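Local structure of probable amino acid aminotransferase (Mycobacterium tuberculosis, 6Q1Q) at residues P186-V191 / I250-S255; I129-G134 / G171-V176. The protein is a probable amino acid aminotransferase of the class IV family, seen here as an assembly of two copies of the chain. All coordinates share one frame; numbering follows the deposited sequence.

Contact 1. Residues P186-V191 / I250-S255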
ATOM      1  N   PRO B 186      -0.734 -13.459  -0.321  1.00 47.43           N
ATOM      2  CA  PRO B 186      -1.142 -12.056  -0.498  1.00 45.09           C
ATOM      3  C   PRO B 186      -2.515 -11.753   0.074  1.00 42.38           C
ATOM      4  O   PRO B 186      -2.797 -10.594   0.407  1.00 38.60           O
ATOM      5  CB  PRO B 186      -1.113 -11.869  -2.023  1.00 43.23           C
ATOM      6  CG  PRO B 186      -1.115 -13.263  -2.594  1.00 45.91           C
ATOM      7  CD  PRO B 186      -0.398 -14.108  -1.598  1.00 48.12           C
ATOM      8  N   ARG B 187      -3.386 -12.762   0.194  1.00 43.34           N
ATOM      9  CA  ARG B 187      -4.718 -12.560   0.752  1.00 43.66           C
ATOM     10  C   ARG B 187      -5.141 -13.691   1.685  1.00 47.98           C
ATOM     11  O   ARG B 187      -6.336 -13.823   1.975  1.00 49.54           O
ATOM     12  CB  ARG B 187      -5.756 -12.424  -0.372  1.00 42.74           C
ATOM     13  CG  ARG B 187      -5.557 -13.437  -1.492  1.00 46.66           C
ATOM     14  CD  ARG B 187      -6.707 -13.457  -2.483  1.00 49.39           C
ATOM     15  NE  ARG B 187      -6.433 -14.375  -3.585  1.00 55.83           N
ATOM     16  CZ  ARG B 187      -6.978 -14.278  -4.794  1.00 61.17           C
ATOM     17  NH1 ARG B 187      -7.836 -13.302  -5.058  1.00 60.96           N
ATOM     18  NH2 ARG B 187      -6.667 -15.157  -5.738  1.00 62.24           N
ATOM     19  N   SER B 188      -4.209 -14.508   2.168  1.00 51.83           N
ATOM     20  CA  SER B 188      -4.596 -15.694   2.920  1.00 56.32           C
ATOM     21  C   SER B 188      -3.467 -16.121   3.847  1.00 55.34           C
ATOM     22  O   SER B 188      -2.314 -15.708   3.692  1.00 54.40           O
ATOM     23  CB  SER B 188      -4.988 -16.840   1.981  1.00 58.07           C
ATOM     24  OG  SER B 188      -4.076 -16.943   0.901  1.00 59.89           O
ATOM     25  N   THR B 189      -3.826 -16.963   4.812  1.00 53.85           N
ATOM     26  CA  THR B 189      -2.881 -17.609   5.713  1.00 52.81           C
ATOM     27  C   THR B 189      -2.609 -19.030   5.236  1.00 50.54           C
ATOM     28  O   THR B 189      -3.518 -19.725   4.773  1.00 51.57           O
ATOM     29  CB  THR B 189      -3.427 -17.636   7.144  1.00 54.74           C
ATOM     30  OG1 THR B 189      -3.762 -16.305   7.559  1.00 51.98           O
ATOM     31  CG2 THR B 189      -2.402 -18.220   8.106  1.00 57.38           C
ATOM     32  N   VAL B 190      -1.352 -19.451   5.334  1.00 49.92           N
ATOM     33  CA  VAL B 190      -0.940 -20.781   4.899  1.00 49.23           C
ATOM     34  C   VAL B 190      -1.030 -21.745   6.074  1.00 49.17           C
ATOM     35  O   VAL B 190      -0.519 -21.459   7.163  1.00 46.06           O
ATOM     36  CB  VAL B 190       0.487 -20.750   4.326  1.00 47.28           C
ATOM     37  CG1 VAL B 190       0.996 -22.164   4.078  1.00 45.75           C
ATOM     38  CG2 VAL B 190       0.531 -19.923   3.046  1.00 48.78           C
ATOM     39  N   VAL B 191      -1.703 -22.878   5.868  1.00 53.24           N
ATOM     40  CA  VAL B 191      -1.747 -23.956   6.849  1.00 55.10           C
ATOM     41  C   VAL B 191      -1.489 -25.280   6.140  1.00 55.51           C
ATOM     42  O   VAL B 191      -1.972 -25.504   5.024  1.00 55.91           O
ATOM     43  CB  VAL B 191      -3.087 -23.999   7.616  1.00 56.90           C
ATOM     44  CG1 VAL B 191      -3.272 -22.735   8.444  1.00 53.78           C
ATOM     45  CG2 VAL B 191      -4.236 -24.180   6.657  1.00 61.56           C
ATOM     46  N   ILE B 250      -1.999 -28.523   1.829  1.00 57.15           N
ATOM     47  CA  ILE B 250      -1.740 -27.100   2.002  1.00 53.01           C
ATOM     48  C   ILE B 250      -3.027 -26.356   1.680  1.00 55.31           C
ATOM     49  O   ILE B 250      -3.640 -26.601   0.636  1.00 59.54           O
ATOM     50  CB  ILE B 250      -0.592 -26.603   1.102  1.00 50.51           C
ATOM     51  CG1 ILE B 250       0.618 -27.531   1.203  1.00 49.76           C
ATOM     52  CG2 ILE B 250      -0.200 -25.184   1.469  1.00 47.80           C
ATOM     53  CD1 ILE B 250       1.632 -27.308   0.116  1.00 49.12           C
ATOM     54  N   TRP B 251      -3.432 -25.450   2.565  1.00 53.41           N
ATOM     55  CA  TRP B 251      -4.632 -24.656   2.354  1.00 51.51           C
ATOM     56  C   TRP B 251      -4.316 -23.180   2.519  1.00 51.76           C
ATOM     57  O   TRP B 251      -3.506 -22.795   3.368  1.00 52.07           O
ATOM     58  CB  TRP B 251      -5.744 -25.053   3.332  1.00 50.21           C
ATOM     59  CG  TRP B 251      -6.135 -26.483   3.223  1.00 52.87           C
ATOM     60  CD1 TRP B 251      -7.157 -27.004   2.485  1.00 53.68           C
ATOM     61  CD2 TRP B 251      -5.501 -27.589   3.870  1.00 54.89           C
ATOM     62  NE1 TRP B 251      -7.202 -28.368   2.637  1.00 55.69           N
ATOM     63  CE2 TRP B 251      -6.194 -28.752   3.482  1.00 56.69           C
ATOM     64  CE3 TRP B 251      -4.415 -27.708   4.742  1.00 56.63           C
ATOM     65  CZ2 TRP B 251      -5.835 -30.018   3.938  1.00 59.77           C
ATOM     66  CZ3 TRP B 251      -4.062 -28.963   5.191  1.00 60.87           C
ATOM     67  CH2 TRP B 251      -4.769 -30.102   4.790  1.00 61.72           C
ATOM     68  N   LEU B 252      -4.967 -22.358   1.704  1.00 51.73           N
ATOM     69  CA  LEU B 252      -4.936 -20.911   1.858  1.00 49.80           C
ATOM     70  C   LEU B 252      -6.210 -20.503   2.586  1.00 51.97           C
ATOM     71  O   LEU B 252      -7.306 -20.562   2.015  1.00 55.09           O
ATOM     72  CB  LEU B 252      -4.813 -20.224   0.503  1.00 48.18           C
ATOM     73  CG  LEU B 252      -3.520 -20.576  -0.235  1.00 47.93           C
ATOM     74  CD1 LEU B 252      -3.411 -19.802  -1.534  1.00 45.79           C
ATOM     75  CD2 LEU B 252      -2.309 -20.327   0.652  1.00 48.38           C
ATOM     76  N   VAL B 253      -6.068 -20.102   3.844  1.00 51.76           N
ATOM     77  CA  VAL B 253      -7.198 -19.837   4.724  1.00 51.60           C
ATOM     78  C   VAL B 253      -7.376 -18.335   4.868  1.00 50.30           C
ATOM     79  O   VAL B 253      -6.416 -17.612   5.167  1.00 49.22           O
ATOM     80  CB  VAL B 253      -7.003 -20.503   6.095  1.00 50.90           C
ATOM     81  CG1 VAL B 253      -8.158 -20.162   7.018  1.00 50.50           C
ATOM     82  CG2 VAL B 253      -6.894 -22.004   5.927  1.00 52.72           C
ATOM     83  N   SER B 254      -8.601 -17.865   4.649  1.00 51.94           N
ATOM     84  CA  SER B 254      -8.945 -16.462   4.824  1.00 53.91           C
ATOM     85  C   SER B 254     -10.402 -16.378   5.263  1.00 56.14           C
ATOM     86  O   SER B 254     -11.095 -17.390   5.387  1.00 62.03           O
ATOM     87  CB  SER B 254      -8.684 -15.663   3.544  1.00 52.86           C
ATOM     88  OG  SER B 254      -9.285 -16.288   2.428  1.00 54.42           O
ATOM     89  N   SER B 255     -10.868 -15.151   5.488  1.00 54.91           N
ATOM     90  CA  SER B 255     -12.173 -14.960   6.111  1.00 58.48           C
ATOM     91  C   SER B 255     -13.324 -15.104   5.119  1.00 60.37           C
ATOM     92  O   SER B 255     -14.380 -15.637   5.477  1.00 64.35           O
ATOM     93  CB  SER B 255     -12.223 -13.602   6.805  1.00 58.36           C
ATOM     94  OG  SER B 255     -11.395 -13.607   7.955  1.00 57.90           O
TER

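Contact 2. Residues I129-G134 / G171-V176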
ATOM      1  N   ILE B 129       2.020 -20.595  -6.887  1.00 41.91           N
ATOM      2  CA  ILE B 129       3.462 -20.539  -7.070  1.00 44.26           C
ATOM      3  C   ILE B 129       4.066 -19.873  -5.845  1.00 45.95           C
ATOM      4  O   ILE B 129       3.417 -19.073  -5.162  1.00 46.59           O
ATOM      5  CB  ILE B 129       3.862 -19.784  -8.354  1.00 43.38           C
ATOM      6  CG1 ILE B 129       3.279 -18.371  -8.343  1.00 37.48           C
ATOM      7  CG2 ILE B 129       3.403 -20.548  -9.589  1.00 47.13           C
ATOM      8  CD1 ILE B 129       3.732 -17.516  -9.503  1.00 36.80           C
ATOM      9  N   THR B 130       5.312 -20.230  -5.554  1.00 44.61           N
ATOM     10  CA  THR B 130       6.073 -19.574  -4.505  1.00 41.38           C
ATOM     11  C   THR B 130       6.795 -18.372  -5.092  1.00 40.70           C
ATOM     12  O   THR B 130       7.390 -18.460  -6.171  1.00 42.65           O
ATOM     13  CB  THR B 130       7.073 -20.536  -3.866  1.00 39.26           C
ATOM     14  OG1 THR B 130       7.979 -21.017  -4.866  1.00 41.67           O
ATOM     15  CG2 THR B 130       6.341 -21.707  -3.244  1.00 40.70           C
ATOM     16  N   LEU B 131       6.729 -17.250  -4.388  1.00 37.53           N
ATOM     17  CA  LEU B 131       7.406 -16.038  -4.811  1.00 39.97           C
ATOM     18  C   LEU B 131       8.167 -15.449  -3.636  1.00 42.40           C
ATOM     19  O   LEU B 131       7.679 -15.446  -2.501  1.00 38.15           O
ATOM     20  CB  LEU B 131       6.416 -15.007  -5.378  1.00 37.32           C
ATOM     21  CG  LEU B 131       5.853 -15.241  -6.783  1.00 37.70           C
ATOM     22  CD1 LEU B 131       4.728 -14.260  -7.090  1.00 37.33           C
ATOM     23  CD2 LEU B 131       6.954 -15.136  -7.825  1.00 35.82           C
ATOM     24  N   ASP B 132       9.369 -14.963  -3.917  1.00 45.36           N
ATOM     25  CA  ASP B 132      10.171 -14.335  -2.883  1.00 46.16           C
ATOM     26  C   ASP B 132       9.549 -13.013  -2.467  1.00 42.56           C
ATOM     27  O   ASP B 132       9.196 -12.183  -3.310  1.00 42.14           O
ATOM     28  CB  ASP B 132      11.601 -14.118  -3.368  1.00 54.45           C
ATOM     29  CG  ASP B 132      12.386 -15.411  -3.449  1.00 64.88           C
ATOM     30  OD1 ASP B 132      13.198 -15.559  -4.385  1.00 67.77           O
ATOM     31  OD2 ASP B 132      12.181 -16.285  -2.580  1.00 69.81           O
ATOM     32  N   ARG B 133       9.410 -12.826  -1.159  1.00 41.93           N
ATOM     33  CA  ARG B 133       8.829 -11.607  -0.621  1.00 41.45           C
ATOM     34  C   ARG B 133       9.860 -10.505  -0.434  1.00 42.11           C
ATOM     35  O   ARG B 133       9.502  -9.321  -0.462  1.00 41.19           O
ATOM     36  CB  ARG B 133       8.132 -11.913   0.711  1.00 40.58           C
ATOM     37  CG  ARG B 133       7.570 -10.702   1.442  1.00 37.37           C
ATOM     38  CD  ARG B 133       6.405 -10.091   0.676  1.00 39.64           C
ATOM     39  NE  ARG B 133       5.897  -8.878   1.311  1.00 43.53           N
ATOM     40  CZ  ARG B 133       6.421  -7.669   1.133  1.00 45.81           C
ATOM     41  NH1 ARG B 133       7.465  -7.512   0.333  1.00 43.32           N
ATOM     42  NH2 ARG B 133       5.899  -6.617   1.749  1.00 49.99           N
ATOM     43  N   GLY B 134      11.131 -10.867  -0.277  1.00 43.80           N
ATOM     44  CA  GLY B 134      12.178  -9.914   0.005  1.00 41.95           C
ATOM     45  C   GLY B 134      12.379  -9.582   1.464  1.00 41.37           C
ATOM     46  O   GLY B 134      13.301  -8.823   1.782  1.00 42.75           O
ATOM     47  N   GLY B 171      -3.213 -19.503  -9.686  1.00 51.29           N
ATOM     48  CA  GLY B 171      -4.362 -18.872  -9.067  1.00 52.43           C
ATOM     49  C   GLY B 171      -4.064 -18.116  -7.788  1.00 55.66           C
ATOM     50  O   GLY B 171      -4.879 -17.299  -7.349  1.00 58.94           O
ATOM     51  N   ASP B 172      -2.915 -18.378  -7.168  1.00 53.04           N
ATOM     52  CA  ASP B 172      -2.547 -17.690  -5.936  1.00 51.11           C
ATOM     53  C   ASP B 172      -1.036 -17.793  -5.750  1.00 48.83           C
ATOM     54  O   ASP B 172      -0.321 -18.344  -6.591  1.00 49.42           O
ATOM     55  CB  ASP B 172      -3.310 -18.254  -4.734  1.00 52.81           C
ATOM     56  CG  ASP B 172      -3.791 -17.165  -3.784  1.00 54.92           C
ATOM     57  OD1 ASP B 172      -2.942 -16.440  -3.222  1.00 54.30           O
ATOM     58  OD2 ASP B 172      -5.020 -17.033  -3.599  1.00 56.70           O
ATOM     59  N   VAL B 173      -0.557 -17.247  -4.633  1.00 45.84           N
ATOM     60  CA  VAL B 173       0.870 -17.102  -4.364  1.00 43.05           C
ATOM     61  C   VAL B 173       1.143 -17.486  -2.917  1.00 41.30           C
ATOM     62  O   VAL B 173       0.341 -17.194  -2.025  1.00 44.50           O
ATOM     63  CB  VAL B 173       1.347 -15.658  -4.636  1.00 42.81           C
ATOM     64  CG1 VAL B 173       2.708 -15.394  -3.997  1.00 44.09           C
ATOM     65  CG2 VAL B 173       1.404 -15.388  -6.114  1.00 38.99           C
ATOM     66  N   ILE B 174       2.273 -18.149  -2.687  1.00 37.33           N
ATOM     67  CA  ILE B 174       2.810 -18.353  -1.347  1.00 36.85           C
ATOM     68  C   ILE B 174       4.129 -17.597  -1.256  1.00 38.48           C
ATOM     69  O   ILE B 174       5.077 -17.896  -1.994  1.00 43.48           O
ATOM     70  CB  ILE B 174       2.996 -19.842  -1.023  1.00 35.85           C
ATOM     71  CG1 ILE B 174       1.636 -20.531  -0.906  1.00 35.87           C
ATOM     72  CG2 ILE B 174       3.789 -20.000   0.260  1.00 36.19           C
ATOM     73  CD1 ILE B 174       1.722 -21.987  -0.495  1.00 37.71           C
ATOM     74  N   PHE B 175       4.189 -16.617  -0.360  1.00 34.84           N
ATOM     75  CA  PHE B 175       5.396 -15.824  -0.174  1.00 37.46           C
ATOM     76  C   PHE B 175       6.442 -16.599   0.618  1.00 42.60           C
ATOM     77  O   PHE B 175       6.126 -17.264   1.610  1.00 44.01           O
ATOM     78  CB  PHE B 175       5.070 -14.514   0.545  1.00 39.22           C
ATOM     79  CG  PHE B 175       4.546 -13.437  -0.361  1.00 40.11           C
ATOM     80  CD1 PHE B 175       5.257 -13.050  -1.486  1.00 39.93           C
ATOM     81  CD2 PHE B 175       3.344 -12.805  -0.085  1.00 41.93           C
ATOM     82  CE1 PHE B 175       4.778 -12.056  -2.320  1.00 36.36           C
ATOM     83  CE2 PHE B 175       2.858 -11.809  -0.915  1.00 40.13           C
ATOM     84  CZ  PHE B 175       3.578 -11.435  -2.035  1.00 36.17           C
ATOM     85  N   VAL B 176       7.694 -16.501   0.181  1.00 43.07           N
ATOM     86  CA  VAL B 176       8.827 -17.100   0.874  1.00 42.41           C
ATOM     87  C   VAL B 176       9.794 -15.991   1.268  1.00 42.92           C
ATOM     88  O   VAL B 176      10.042 -15.064   0.488  1.00 38.04           O
ATOM     89  CB  VAL B 176       9.531 -18.160   0.001  1.00 42.54           C
ATOM     90  CG1 VAL B 176      10.721 -18.764   0.737  1.00 44.44           C
ATOM     91  CG2 VAL B 176       8.546 -19.241  -0.413  1.00 40.58           C
TER
HETATM   92  O   HOH W   1      12.259 -13.349  -0.399  1.00 54.80           O

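Contact 1. Residues P186-V191 / I250-S255
Thr189 and Val253 face each other as an antiparallel hydrogen-bonded pair. Thr189 N donates to Val253 O at 2.7 Å, nearly straight at 176°, and the return bond from Val253 N to Thr189 O is equally short. Val191 and Trp251 repeat the pattern, with Trp251 N reaching Val191 O at 2.9 Å. Between them, Val190 and Leu252 form a non-hydrogen-bonded pair.

The apolar contacts divide by sheet face. On one, Val190 CG2 lies 3.7 Å from Leu252 CD2, the two side chains running alongside each other in the same direction. On the other, the Val191 and Val253 side chains cross at about a right angle, with Val191 CG2 3.5 Å from Val253 CG2; chi1 of -64° sets Val191 CG1 opposite the carbonyl carbon, leaving CG2 between the backbone N and carbonyl carbon, where it also meets Trp251 CB. The indole turns its edge to Val191 O, CE3 at 3.3 Å, and stacks on Phe279.

Ser188 OG rests against Leu252 CB at 3.4 Å and has no hydrogen-bonding partner in the model. Strands 189-195 and 249-253 are thus antiparallel neighbours in the mixed sheet, helix 275-286 packing on the Val191 and Val253 side through Phe279; four backbone bonds and hydrocarbon packing supply the cohesion, the buried hydroxyl adding no bond.

Contact 2. Residues I129-G134 / G171-V176
Arg133 lays its side chain across the Phe175 ring, just where its strand has ended. Its CB lies 3.8 Å from Phe175 CD1. With CG anti to the backbone N (chi1 175°) and the chain bent at chi2, CD stands over the ring centre, 3.8 Å from the centroid and 9° off the normal, a CH-pi contact. Farther out, CZ is 5.8 Å from that centroid and the guanidinium plane is turned 52° from the ring, at most a weak cation-pi attraction. Val173 CG1 lies over the opposite face, so the ring is held between an aliphatic carbon on each side. Leu131 CD1 packs on Val173 CG2 at 3.6 Å.

The backbone ladder is parallel: Ile129 O accepts from Ile174 N, Leu131 N donates to Ile174 O and Leu131 O accepts from Val176 N. Arg133 N extends it to Val176 O at 2.8 Å, and a water bridges Gly134 N and that same oxygen. Trp145 of the second subunit donates from NE1 to Asp132 O, placing this end at the dimer interface. Helix 156-167 packs on Val173 and Phe175; parallel neighbouring strands joined through a helix that covers one sheet face are characteristic of a beta-alpha-beta crossover.

From the N terminus, the chain first passes through the antiparallel sheet that includes strands 31-39 and 106-113, then enters the mixed sheet at strand 126-132. Contact 2 closes the earlier of the two loops, 36 residues that include helices 139-142 and 156-167. Only then does contact 1 open, closing a 58-residue loop from 186-191 to 250-255; the two loops are in series and neither nest nor cross. The centres of contact 1 and contact 2 are about 12 Å apart. The evidence for direct coupling is a salt bridge, Arg187 NE to Asp172 OD2 at 3.0 Å, with Leu252 CD1 packed against Asp172 CG. Strand 259-265, paired with both 126-132 and 249-253, completes the tie within one sheet.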